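Local coordinates for protein branched-chain-amino-acid aminotransferase (Pseudomonas aeruginosa, PDB 6NST) that probably transfers the amino group of leucine, isoleucine or valine to 2-oxoglutarate, using pyridoxal 5'-phosphate as cofactor in branched-chain amino acid biosynthesis, at residues I10-G14 against E15-W19; A164-N167 against S168-L172; C216-G219 against I220-T224; K239-R243 against D244-I248; R265-G269 against R270-A274. The protein carries 1 engineered substitution. All coordinates share one frame; numbering follows the deposited sequence.

Interaction 1 (I10-G14 against E15-W19)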
# COMPACT_ATOMS: atom_id res chain seq x y z
N ILE A 10 -1.21 16.46 43.24
CA ILE A 10 -1.17 15.46 42.18
C ILE A 10 -0.78 14.13 42.80
O ILE A 10 0.18 14.06 43.57
CB ILE A 10 -0.18 15.84 41.06
CG1 ILE A 10 -0.63 17.12 40.36
CG2 ILE A 10 -0.04 14.70 40.06
CD1 ILE A 10 0.38 17.65 39.36
N TRP A 11 -1.54 13.08 42.49
CA TRP A 11 -1.18 11.74 42.91
C TRP A 11 0.06 11.30 42.15
O TRP A 11 0.07 11.29 40.91
CB TRP A 11 -2.34 10.78 42.67
CG TRP A 11 -2.17 9.42 43.27
CD1 TRP A 11 -2.59 9.02 44.51
CD2 TRP A 11 -1.54 8.28 42.67
NE1 TRP A 11 -2.26 7.70 44.71
CE2 TRP A 11 -1.62 7.22 43.59
CE3 TRP A 11 -0.93 8.05 41.43
CZ2 TRP A 11 -1.11 5.95 43.32
CZ3 TRP A 11 -0.42 6.80 41.17
CH2 TRP A 11 -0.51 5.76 42.11
N TYR A 12 1.12 10.96 42.88
CA TYR A 12 2.42 10.68 42.28
C TYR A 12 3.01 9.46 42.98
O TYR A 12 3.56 9.58 44.09
CB TYR A 12 3.34 11.90 42.40
CG TYR A 12 4.56 11.89 41.50
CD1 TYR A 12 5.01 10.73 40.88
CD2 TYR A 12 5.27 13.06 41.27
CE1 TYR A 12 6.12 10.74 40.07
CE2 TYR A 12 6.39 13.08 40.46
CZ TYR A 12 6.81 11.92 39.86
OH TYR A 12 7.92 11.94 39.05
N ASP A 13 2.89 8.30 42.34
CA ASP A 13 3.53 7.06 42.79
C ASP A 13 3.11 6.69 44.22
O ASP A 13 3.95 6.50 45.11
CB ASP A 13 5.05 7.15 42.67
CG ASP A 13 5.52 7.18 41.23
OD1 ASP A 13 4.67 7.05 40.32
OD2 ASP A 13 6.74 7.34 41.00
N GLY A 14 1.80 6.59 44.43
CA GLY A 14 1.26 6.12 45.68
C GLY A 14 0.95 7.20 46.70
O GLY A 14 0.27 6.92 47.69
N GLU A 15 1.41 8.43 46.48
CA GLU A 15 1.23 9.51 47.44
C GLU A 15 0.77 10.76 46.71
O GLU A 15 1.02 10.95 45.51
CB GLU A 15 2.52 9.81 48.21
CG GLU A 15 3.01 8.68 49.11
CD GLU A 15 4.32 9.01 49.80
OE1 GLU A 15 4.91 10.06 49.48
OE2 GLU A 15 4.76 8.21 50.66
N LEU A 16 0.09 11.63 47.45
CA LEU A 16 -0.24 12.96 46.96
C LEU A 16 0.93 13.89 47.25
O LEU A 16 1.49 13.88 48.35
CB LEU A 16 -1.51 13.50 47.62
CG LEU A 16 -2.81 12.73 47.38
CD1 LEU A 16 -3.88 13.24 48.33
CD2 LEU A 16 -3.26 12.85 45.93
N VAL A 17 1.31 14.68 46.25
CA VAL A 17 2.38 15.66 46.40
C VAL A 17 1.84 17.00 45.92
O VAL A 17 0.87 17.07 45.15
CB VAL A 17 3.65 15.25 45.62
CG1 VAL A 17 3.45 15.44 44.12
CG2 VAL A 17 4.87 16.02 46.12
N GLN A 18 2.44 18.07 46.42
CA GLN A 18 2.06 19.41 45.97
C GLN A 18 2.22 19.52 44.46
O GLN A 18 3.11 18.91 43.86
CB GLN A 18 2.91 20.47 46.67
CG GLN A 18 2.75 20.51 48.18
CD GLN A 18 1.37 20.99 48.61
OE1 GLN A 18 0.61 21.54 47.81
NE2 GLN A 18 1.04 20.77 49.88
N TRP A 19 1.32 20.29 43.84
CA TRP A 19 1.27 20.38 42.39
C TRP A 19 2.62 20.80 41.81
O TRP A 19 3.15 20.15 40.90
CB TRP A 19 0.18 21.36 41.96
CG TRP A 19 -0.20 21.27 40.52
CD1 TRP A 19 0.53 21.71 39.45
CD2 TRP A 19 -1.40 20.70 39.98
NE1 TRP A 19 -0.15 21.46 38.28
CE2 TRP A 19 -1.33 20.84 38.58
CE3 TRP A 19 -2.52 20.10 40.55
CZ2 TRP A 19 -2.35 20.39 37.74
CZ3 TRP A 19 -3.53 19.65 39.71
CH2 TRP A 19 -3.44 19.80 38.32
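Over one face of the Trp19 indole lies Ile10, its CD1 methyl above the middle of the ring system in a CH-pi contact, 3.7 Å from the centroid of the five-membered ring and 13° off its normal. Ile10 CG1 follows over the benzene half, 3.5 Å from Trp19 CE3. Trp19 NE1 donates to Met3 O, and His25 of a second subunit meets the ring while also bonding Trp19 O. The Trp11 ring turns one face to the tight turn, with Gly14 N and Glu15 N above its rim, while Leu16 CD2 reaches its edge and ends 4.0 Å from Trp11 CB. Tyr12 and Val17 project from the sheet as neighbours; Val17 CG1 sits near the tyrosine ring plane, 3.9 Å from Tyr12 CB. The methyl gets there because CG1 stands between the backbone N and the carbonyl carbon (chi1 73°).

Between the strands Ile10 and Val17 form a hydrogen-bonded antiparallel pair, Ile10 N to Val17 O at 2.9 Å and Val17 N to Ile10 O at 3.0 Å. A type I' turn from Tyr12 to Glu15, with positive phi at Asp13 and Gly14, reverses the chain. Side chains thus meet across this hairpin through apolar and aromatic groups while backbone bonds join its strands; the polar ends of Tyr12 and Asp13 find partners outside, in Thr23, Val120 and His119.

Interaction 2 (A164-N167 against S168-L172)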
# COMPACT_ATOMS: atom_id res chain seq x y z
N ALA A 164 2.64 8.61 20.34
CA ALA A 164 1.86 8.46 19.12
C ALA A 164 1.07 9.71 18.77
O ALA A 164 0.66 9.86 17.62
CB ALA A 164 0.91 7.27 19.24
N TYR A 165 0.87 10.61 19.73
CA TYR A 165 0.05 11.80 19.50
C TYR A 165 0.81 12.93 18.82
O TYR A 165 0.30 14.06 18.77
CB TYR A 165 -0.57 12.27 20.81
CG TYR A 165 -1.81 11.49 21.17
CD1 TYR A 165 -1.72 10.21 21.70
CD2 TYR A 165 -3.08 12.02 20.94
CE1 TYR A 165 -2.85 9.48 22.01
CE2 TYR A 165 -4.21 11.30 21.25
CZ TYR A 165 -4.10 10.03 21.79
OH TYR A 165 -5.23 9.31 22.10
N ILE A 166 2.01 12.67 18.31
CA ILE A 166 2.65 13.63 17.41
C ILE A 166 1.79 13.82 16.16
O ILE A 166 1.58 14.94 15.69
CB ILE A 166 4.07 13.17 17.04
CG1 ILE A 166 4.98 13.20 18.27
CG2 ILE A 166 4.64 14.03 15.92
CD1 ILE A 166 6.39 12.75 17.97
N ASN A 167 1.27 12.72 15.62
CA ASN A 167 0.47 12.78 14.40
C ASN A 167 -0.80 13.60 14.61
O ASN A 167 -1.24 14.31 13.70
CB ASN A 167 0.14 11.36 13.94
CG ASN A 167 -0.61 11.33 12.62
OD1 ASN A 167 -1.83 11.21 12.59
ND2 ASN A 167 0.13 11.44 11.52
N SER A 168 -1.39 13.51 15.80
CA SER A 168 -2.57 14.32 16.09
C SER A 168 -2.23 15.80 16.17
O SER A 168 -2.99 16.65 15.69
CB SER A 168 -3.21 13.85 17.40
OG SER A 168 -3.57 12.48 17.33
N MET A 169 -1.08 16.14 16.76
CA MET A 169 -0.67 17.53 16.85
C MET A 169 -0.35 18.11 15.48
O MET A 169 -0.69 19.26 15.19
CB MET A 169 0.53 17.68 17.78
CG MET A 169 0.24 17.40 19.24
SD MET A 169 1.69 17.66 20.28
CE MET A 169 2.03 19.38 19.96
N LEU A 170 0.32 17.33 14.63
CA LEU A 170 0.63 17.79 13.28
C LEU A 170 -0.65 18.07 12.49
O LEU A 170 -0.73 19.06 11.76
CB LEU A 170 1.50 16.76 12.56
CG LEU A 170 2.92 16.60 13.10
CD1 LEU A 170 3.65 15.47 12.38
CD2 LEU A 170 3.69 17.90 12.97
N ALA A 171 -1.65 17.21 12.65
CA ALA A 171 -2.89 17.35 11.90
C ALA A 171 -3.77 18.47 12.45
O ALA A 171 -4.39 19.21 11.68
CB ALA A 171 -3.66 16.03 11.90
N LEU A 172 -3.84 18.61 13.78
CA LEU A 172 -4.65 19.68 14.36
C LEU A 172 -4.10 21.05 13.98
O LEU A 172 -4.86 21.95 13.62
CB LEU A 172 -4.71 19.53 15.88
CG LEU A 172 -5.48 20.64 16.60
CD1 LEU A 172 -6.93 20.69 16.13
CD2 LEU A 172 -5.42 20.49 18.12
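Tyr165 swings its ring toward Ser168 because CG lies anti to the carbonyl carbon (chi1 -82°), and Ser168 OG, set likewise with chi1 -58°, comes to 3.7 Å from Tyr165 CD2. One helical turn apart, Ile166 and Leu170 extend in the same direction off the helix: Ile166 CG2 stands 3.9 Å from Leu170 CD1. Met169 folds its CG against the backbone, 3.4 Å from Tyr165 O, before the chain bends at chi3 and leads off.

The first turns are tied by three backbone bonds: Met169 N to Tyr165 O; Leu170 N to Ile166 O, at 2.9 Å the shortest of the three; and Ala171 N to Asn167 O. Ala171 CB also rests 3.5 Å from Asn167 O. Arg149 NH1 binds both Asn167 OD1 and Ser168 OG, so one guanidinium group holds two neighbouring side chains of the first turn. Asn167 ND2 reaches across to Ile154 O of a second subunit; Gly34 and Met156 of that subunit pack on Ile166 and Leu170.

Tyr165 takes the N-cap position, and its side chain comes within about 3 Å of that of Lys160, the probable point of cofactor attachment. The arrangement is the start of the helix in a beta-alpha-beta unit, leading from strand 140-145 to strand 182-186, beside what is probably the active site of this class-IV aminotransferase.

Interaction 3 (C216-G219 against I220-T224). With SO4 (sulfate ion), chain G.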
# COMPACT_ATOMS: atom_id res chain seq x y z
N CYS A 216 -8.65 3.31 13.67
CA CYS A 216 -8.95 4.39 14.59
C CYS A 216 -8.97 3.87 16.03
O CYS A 216 -8.92 2.67 16.28
CB CYS A 216 -10.30 5.03 14.24
SG CYS A 216 -11.73 3.95 14.47
N LEU A 217 -9.05 4.80 16.97
CA LEU A 217 -9.08 4.44 18.38
C LEU A 217 -10.47 3.98 18.78
O LEU A 217 -11.48 4.59 18.41
CB LEU A 217 -8.64 5.61 19.25
CG LEU A 217 -8.55 5.33 20.76
CD1 LEU A 217 -7.49 4.27 21.04
CD2 LEU A 217 -8.27 6.60 21.54
N ASN A 218 -10.53 2.89 19.55
CA ASN A 218 -11.78 2.38 20.11
C ASN A 218 -12.19 3.30 21.26
O ASN A 218 -12.00 3.00 22.44
CB ASN A 218 -11.61 0.94 20.57
CG ASN A 218 -12.94 0.25 20.84
OD1 ASN A 218 -13.98 0.90 20.99
ND2 ASN A 218 -12.91 -1.08 20.91
N GLY A 219 -12.75 4.45 20.89
CA GLY A 219 -13.04 5.48 21.88
C GLY A 219 -14.15 5.06 22.83
O GLY A 219 -15.17 4.50 22.42
N ILE A 220 -13.94 5.35 24.11
CA ILE A 220 -14.96 5.05 25.12
C ILE A 220 -16.22 5.86 24.86
O ILE A 220 -17.33 5.35 25.01
CB ILE A 220 -14.39 5.28 26.53
CG1 ILE A 220 -13.28 4.27 26.83
CG2 ILE A 220 -15.50 5.20 27.58
CD1 ILE A 220 -12.66 4.43 28.20
N THR A 221 -16.06 7.13 24.46
CA THR A 221 -17.23 7.94 24.13
C THR A 221 -17.94 7.39 22.90
O THR A 221 -19.17 7.42 22.82
CB THR A 221 -16.81 9.39 23.89
OG1 THR A 221 -15.99 9.84 24.98
CG2 THR A 221 -18.04 10.29 23.78
N ARG A 222 -17.17 6.89 21.93
CA ARG A 222 -17.77 6.19 20.79
C ARG A 222 -18.57 4.98 21.25
O ARG A 222 -19.67 4.73 20.75
CB ARG A 222 -16.68 5.78 19.81
CG ARG A 222 -17.15 4.88 18.68
CD ARG A 222 -15.96 4.31 17.92
NE ARG A 222 -16.38 3.57 16.74
CZ ARG A 222 -16.73 2.29 16.75
NH1 ARG A 222 -16.71 1.60 17.89
NH2 ARG A 222 -17.10 1.69 15.62
N ASN A 223 -18.05 4.24 22.23
CA ASN A 223 -18.75 3.06 22.73
C ASN A 223 -20.04 3.45 23.46
O ASN A 223 -21.04 2.73 23.38
CB ASN A 223 -17.84 2.25 23.65
CG ASN A 223 -18.52 1.00 24.18
OD1 ASN A 223 -19.24 1.04 25.17
ND2 ASN A 223 -18.28 -0.13 23.52
N THR A 224 -20.02 4.58 24.17
CA THR A 224 -21.24 5.04 24.84
C THR A 224 -22.30 5.45 23.83
O THR A 224 -23.49 5.22 24.05
CB THR A 224 -20.92 6.20 25.79
OG1 THR A 224 -20.46 7.32 25.03
CG2 THR A 224 -19.86 5.80 26.79
S SO4 G . -12.27 8.75 24.07
O1 SO4 G . -12.03 7.44 24.67
O2 SO4 G . -11.72 9.79 24.94
O3 SO4 G . -11.62 8.82 22.76
O4 SO4 G . -13.70 8.96 23.92
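Gly219 O receives Asn223 N at 2.9 Å, the bond that closes the first turn of the helix beginning at Ile220. On the amide side of this turn sits a sulfate, probably from the crystallisation liquor. Ile220 N binds its O1 at 2.9 Å, while O4 is gripped twice, by Thr221 N at 3.0 Å and by Thr221 OG1 at 2.7 Å. Thr221 OG1 lies beside its own backbone N (chi1 -50°), which lets hydroxyl and amide meet the same oxygen. Gly219, at the N-cap position, brings its CA to 3.6 Å from sulfate O1. Thr257 OG1 and Arg61 NH2 also bond the anion, and the helix start probably adds a favourable field. The site is consistent with that of the cofactor phosphate, with the Ile220 side chain about 8 Å from that of Lys160.

Farther out, Arg222 lays its CB 3.3 Å from Gly219 O and extends its chain past the loop. Its NH2 forms a salt bridge with Glu238 and also donates to Pro211 O. Thr224 OG1 gives its hydrogen to Thr221 O at 2.6 Å, bracing the turn from within the helix.

Ile220 packs on helix 55-68, Thr221 and Thr224 touch Tyr288 of helix 279-292, and Arg222 lies against strand 199-204; the turn thus stands where two helices and a strand converge.

Interaction 4 (K239-R243 against D244-I248)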
# COMPACT_ATOMS: atom_id res chain seq x y z
N LYS A 239 -18.75 0.55 9.00
CA LYS A 239 -18.25 0.19 7.69
C LYS A 239 -17.17 1.18 7.29
O LYS A 239 -16.91 2.17 7.98
CB LYS A 239 -19.38 0.14 6.65
CG LYS A 239 -19.97 1.49 6.30
CD LYS A 239 -21.08 1.33 5.26
CE LYS A 239 -21.48 2.66 4.65
NZ LYS A 239 -20.36 3.28 3.90
N ARG A 240 -16.52 0.89 6.16
CA ARG A 240 -15.52 1.80 5.63
C ARG A 240 -16.20 3.01 5.01
O ARG A 240 -17.12 2.87 4.20
CB ARG A 240 -14.64 1.09 4.60
CG ARG A 240 -14.05 -0.22 5.09
CD ARG A 240 -13.31 -0.93 3.98
NE ARG A 240 -11.88 -0.66 4.01
CZ ARG A 240 -11.02 -1.09 3.09
NH1 ARG A 240 -11.46 -1.80 2.06
NH2 ARG A 240 -9.73 -0.80 3.20
N ILE A 241 -15.75 4.20 5.39
CA ILE A 241 -16.34 5.46 4.98
C ILE A 241 -15.30 6.25 4.20
O ILE A 241 -14.17 6.42 4.67
CB ILE A 241 -16.85 6.27 6.19
CG1 ILE A 241 -17.95 5.51 6.92
CG2 ILE A 241 -17.34 7.64 5.75
CD1 ILE A 241 -18.42 6.20 8.18
N THR A 242 -15.68 6.73 3.02
CA THR A 242 -14.80 7.58 2.25
C THR A 242 -15.01 9.04 2.64
O THR A 242 -16.00 9.40 3.28
CB THR A 242 -15.04 7.39 0.75
OG1 THR A 242 -16.35 7.84 0.42
CG2 THR A 242 -14.90 5.92 0.38
N ARG A 243 -14.07 9.89 2.24
CA ARG A 243 -14.18 11.31 2.58
C ARG A 243 -15.38 11.95 1.90
O ARG A 243 -16.07 12.78 2.50
CB ARG A 243 -12.88 12.04 2.23
CG ARG A 243 -12.63 12.23 0.74
CD ARG A 243 -11.86 13.51 0.49
NE ARG A 243 -10.44 13.34 0.73
CZ ARG A 243 -9.60 14.33 1.02
NH1 ARG A 243 -8.32 14.06 1.22
NH2 ARG A 243 -10.05 15.57 1.12
N ASP A 244 -15.65 11.58 0.64
CA ASP A 244 -16.77 12.19 -0.06
C ASP A 244 -18.11 11.63 0.39
O ASP A 244 -19.14 12.26 0.15
CB ASP A 244 -16.60 12.03 -1.58
CG ASP A 244 -16.22 10.62 -2.00
OD1 ASP A 244 -16.68 10.19 -3.08
OD2 ASP A 244 -15.48 9.94 -1.26
N GLU A 245 -18.12 10.47 1.06
CA GLU A 245 -19.33 10.01 1.72
C GLU A 245 -19.71 10.92 2.88
O GLU A 245 -20.90 11.11 3.15
CB GLU A 245 -19.13 8.57 2.19
CG GLU A 245 -20.33 7.94 2.87
CD GLU A 245 -20.12 6.47 3.18
OE1 GLU A 245 -19.09 5.90 2.74
OE2 GLU A 245 -20.98 5.88 3.87
N VAL A 246 -18.71 11.49 3.56
CA VAL A 246 -18.99 12.47 4.61
C VAL A 246 -19.56 13.75 4.02
O VAL A 246 -20.42 14.39 4.64
CB VAL A 246 -17.71 12.75 5.42
CG1 VAL A 246 -17.99 13.73 6.56
CG2 VAL A 246 -17.12 11.46 5.96
N TYR A 247 -19.11 14.14 2.82
CA TYR A 247 -19.57 15.38 2.21
C TYR A 247 -21.09 15.38 2.01
O TYR A 247 -21.74 16.42 2.15
CB TYR A 247 -18.87 15.62 0.87
CG TYR A 247 -17.37 15.80 0.91
CD1 TYR A 247 -16.70 16.04 2.11
CD2 TYR A 247 -16.62 15.74 -0.26
CE1 TYR A 247 -15.32 16.21 2.14
CE2 TYR A 247 -15.24 15.91 -0.24
CZ TYR A 247 -14.60 16.14 0.96
OH TYR A 247 -13.24 16.31 0.98
N ILE A 248 -21.66 14.22 1.67
CA ILE A 248 -23.07 14.13 1.31
C ILE A 248 -23.90 13.52 2.44
O ILE A 248 -25.03 13.08 2.21
CB ILE A 248 -23.26 13.35 0.00
CG1 ILE A 248 -22.74 11.91 0.16
CG2 ILE A 248 -22.57 14.06 -1.14
CD1 ILE A 248 -22.93 11.06 -1.08
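Thr242 OG1 works in two directions at the tightly packed N terminus of the short helix: it donates to Asp244 OD2 at 2.8 Å and accepts from Glu245 N at 3.2 Å, the capping bond. It is placed for both by chi1 of 66°, which sets OG1 between the backbone N and the carbonyl carbon. The carboxylate of Asp244 is met from above its plane, and its other oxygen takes Arg158 N of a fourth subunit. Nearby, Arg243 and Tyr247 run alongside each other with their flat groups 76° apart; Tyr247 OH lies at the guanidinium edge, 3.2 Å from Arg243 CD, and Arg243 O stands over the rim of the tyrosine ring. Asp268 probably bonds Tyr247 OH, while Asn153 of the fourth subunit and Ser146 of a third hold Arg243 NH1. Ile241 CG2 touches Val246 CG2 at 3.8 Å.

Toward the partly exposed side the contact becomes an ion pair. Lys239 and Glu245 approach from opposite directions, and Lys239 NZ meets the syn lone pair of Glu245 OE2 at 2.7 Å, with a weak second bond to OE1, itself weakly ion-paired with Arg158 of the fourth subunit.

Several helical bonds here, such as Val246 N to Thr242 O at 3.4 Å, are weak. Side chains probably help to fix this helix start: a hydroxyl caps it, and a salt bridge ties it back to the preceding chain.

Interaction 5 (R265-G269 against R270-A274)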
# COMPACT_ATOMS: atom_id res chain seq x y z
N ARG A 265 -20.46 20.93 10.96
CA ARG A 265 -21.30 21.60 9.98
C ARG A 265 -20.67 21.68 8.60
O ARG A 265 -21.40 21.85 7.62
CB ARG A 265 -21.66 23.01 10.46
CG ARG A 265 -20.48 23.93 10.63
CD ARG A 265 -20.94 25.32 11.02
NE ARG A 265 -19.81 26.21 11.30
CZ ARG A 265 -19.21 26.96 10.38
NH1 ARG A 265 -19.63 26.93 9.12
NH2 ARG A 265 -18.19 27.73 10.72
N GLU A 266 -19.35 21.55 8.50
CA GLU A 266 -18.66 21.76 7.23
C GLU A 266 -17.41 20.89 7.19
O GLU A 266 -16.69 20.79 8.19
CB GLU A 266 -18.28 23.23 7.05
CG GLU A 266 -17.85 23.60 5.64
CD GLU A 266 -17.12 24.93 5.58
OE1 GLU A 266 -16.11 25.08 6.29
OE2 GLU A 266 -17.57 25.82 4.83
N VAL A 267 -17.15 20.27 6.04
CA VAL A 267 -15.97 19.44 5.83
C VAL A 267 -15.37 19.82 4.49
O VAL A 267 -16.03 19.69 3.45
CB VAL A 267 -16.30 17.94 5.87
CG1 VAL A 267 -15.04 17.12 5.66
CG2 VAL A 267 -16.97 17.56 7.18
N ASP A 268 -14.12 20.29 4.51
CA ASP A 268 -13.39 20.66 3.29
C ASP A 268 -14.19 21.66 2.45
O ASP A 268 -14.25 21.57 1.23
CB ASP A 268 -13.04 19.42 2.47
CG ASP A 268 -12.12 18.48 3.21
OD1 ASP A 268 -11.36 18.97 4.07
OD2 ASP A 268 -12.16 17.26 2.94
N GLY A 269 -14.82 22.62 3.13
CA GLY A 269 -15.65 23.59 2.47
C GLY A 269 -17.01 23.09 2.02
O GLY A 269 -17.81 23.88 1.51
N ARG A 270 -17.30 21.80 2.18
CA ARG A 270 -18.60 21.24 1.84
C ARG A 270 -19.54 21.39 3.03
O ARG A 270 -19.24 20.89 4.12
CB ARG A 270 -18.50 19.77 1.44
CG ARG A 270 -18.02 19.51 0.03
CD ARG A 270 -16.51 19.58 -0.05
NE ARG A 270 -16.02 19.24 -1.37
CZ ARG A 270 -14.75 19.30 -1.73
NH1 ARG A 270 -13.83 19.68 -0.85
NH2 ARG A 270 -14.38 18.97 -2.96
N LYS A 271 -20.66 22.06 2.82
CA LYS A 271 -21.69 22.15 3.86
C LYS A 271 -22.26 20.77 4.14
O LYS A 271 -22.61 20.03 3.21
CB LYS A 271 -22.79 23.12 3.42
CG LYS A 271 -23.90 23.34 4.44
CD LYS A 271 -24.94 24.32 3.92
CE LYS A 271 -25.58 23.83 2.63
NZ LYS A 271 -26.58 24.80 2.07
N ILE A 272 -22.34 20.41 5.42
CA ILE A 272 -22.89 19.12 5.84
C ILE A 272 -24.39 19.30 6.02
O ILE A 272 -24.84 19.90 7.01
CB ILE A 272 -22.22 18.61 7.11
CG1 ILE A 272 -20.71 18.44 6.91
CG2 ILE A 272 -22.83 17.28 7.54
CD1 ILE A 272 -20.35 17.43 5.85
N GLY A 273 -25.17 18.79 5.08
CA GLY A 273 -26.61 18.90 5.18
C GLY A 273 -27.05 20.35 5.14
O GLY A 273 -26.80 21.08 4.17
N ALA A 274 -27.72 20.79 6.20
CA ALA A 274 -28.19 22.17 6.32
C ALA A 274 -27.17 23.09 6.97
O ALA A 274 -27.45 24.28 7.15
CB ALA A 274 -29.50 22.21 7.11
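Backbone hydrogen bonds draw Val267 and Arg270 together as an antiparallel hydrogen-bonded pair: Val267 N reaches Arg270 O at 2.9 Å, and Arg270 N returns to Val267 O at 2.8 Å. Farther from the turn, Ile272 N binds Arg265 O at 2.8 Å. The type I' turn that joins the strands has Asp268 and Gly269 at its centre, both with positive phi. Between the bonded pairs, Glu266 CA adds a CA-H...O contact to Arg270 O at 3.3 Å.

The polar side-chain contact belongs to Arg270. Bent at chi2 (82°), its chain folds back over the turn and carries NH1 to Asp268 O at 2.8 Å. The donor uses a lone pair of that oxygen, in the carbonyl plane, while the oxygen lies 26° out of the guanidinium plane. The aliphatic part of the chain, CB and CD, runs past the carbonyls of Val267 and Asp268. The other terminal nitrogen, NH2, donates to Ile68 O of a fourth subunit. The Asp268 carboxylate has its partners elsewhere: OD2 meets Tyr247 OH and Thr144 OG1.

Apolar contact is supplied by Ile272, whose CD1 crosses to Val267 CG2 at 3.6 Å.

In the fold, Glu266 of strand 262-267 and Asp268 of the turn form backbone bonds with Val142 of strand 140-145. Helix 243-247 lies against the Val267 and Arg270 face, where Val246 and Tyr247 touch these side chains, and Leu170 of a third subunit packs on Arg270.

How the interactions relate
All five contacts lie in series along the chain, and none nests in or crosses another. Interactions 1 and 5 close hairpins through tight turns, while 2, 3 and 4 lie at helix starts. Interaction 1 lies at the edge of the N-terminal antiparallel sheet. Interactions 2 and 3 flank the probable cofactor region and touch through Tyr165 OH and Leu217 CD2. Interaction 4 leads strand 235-238 into a short helix, and interaction 5 ends strand 262-267. These last two join directly, Val246 O packing on Ile272 CD1, and both meet the fourth subunit. They lie across the chain's centre from interaction 1, the centres of interactions 1 and 5 being about 46 Å apart.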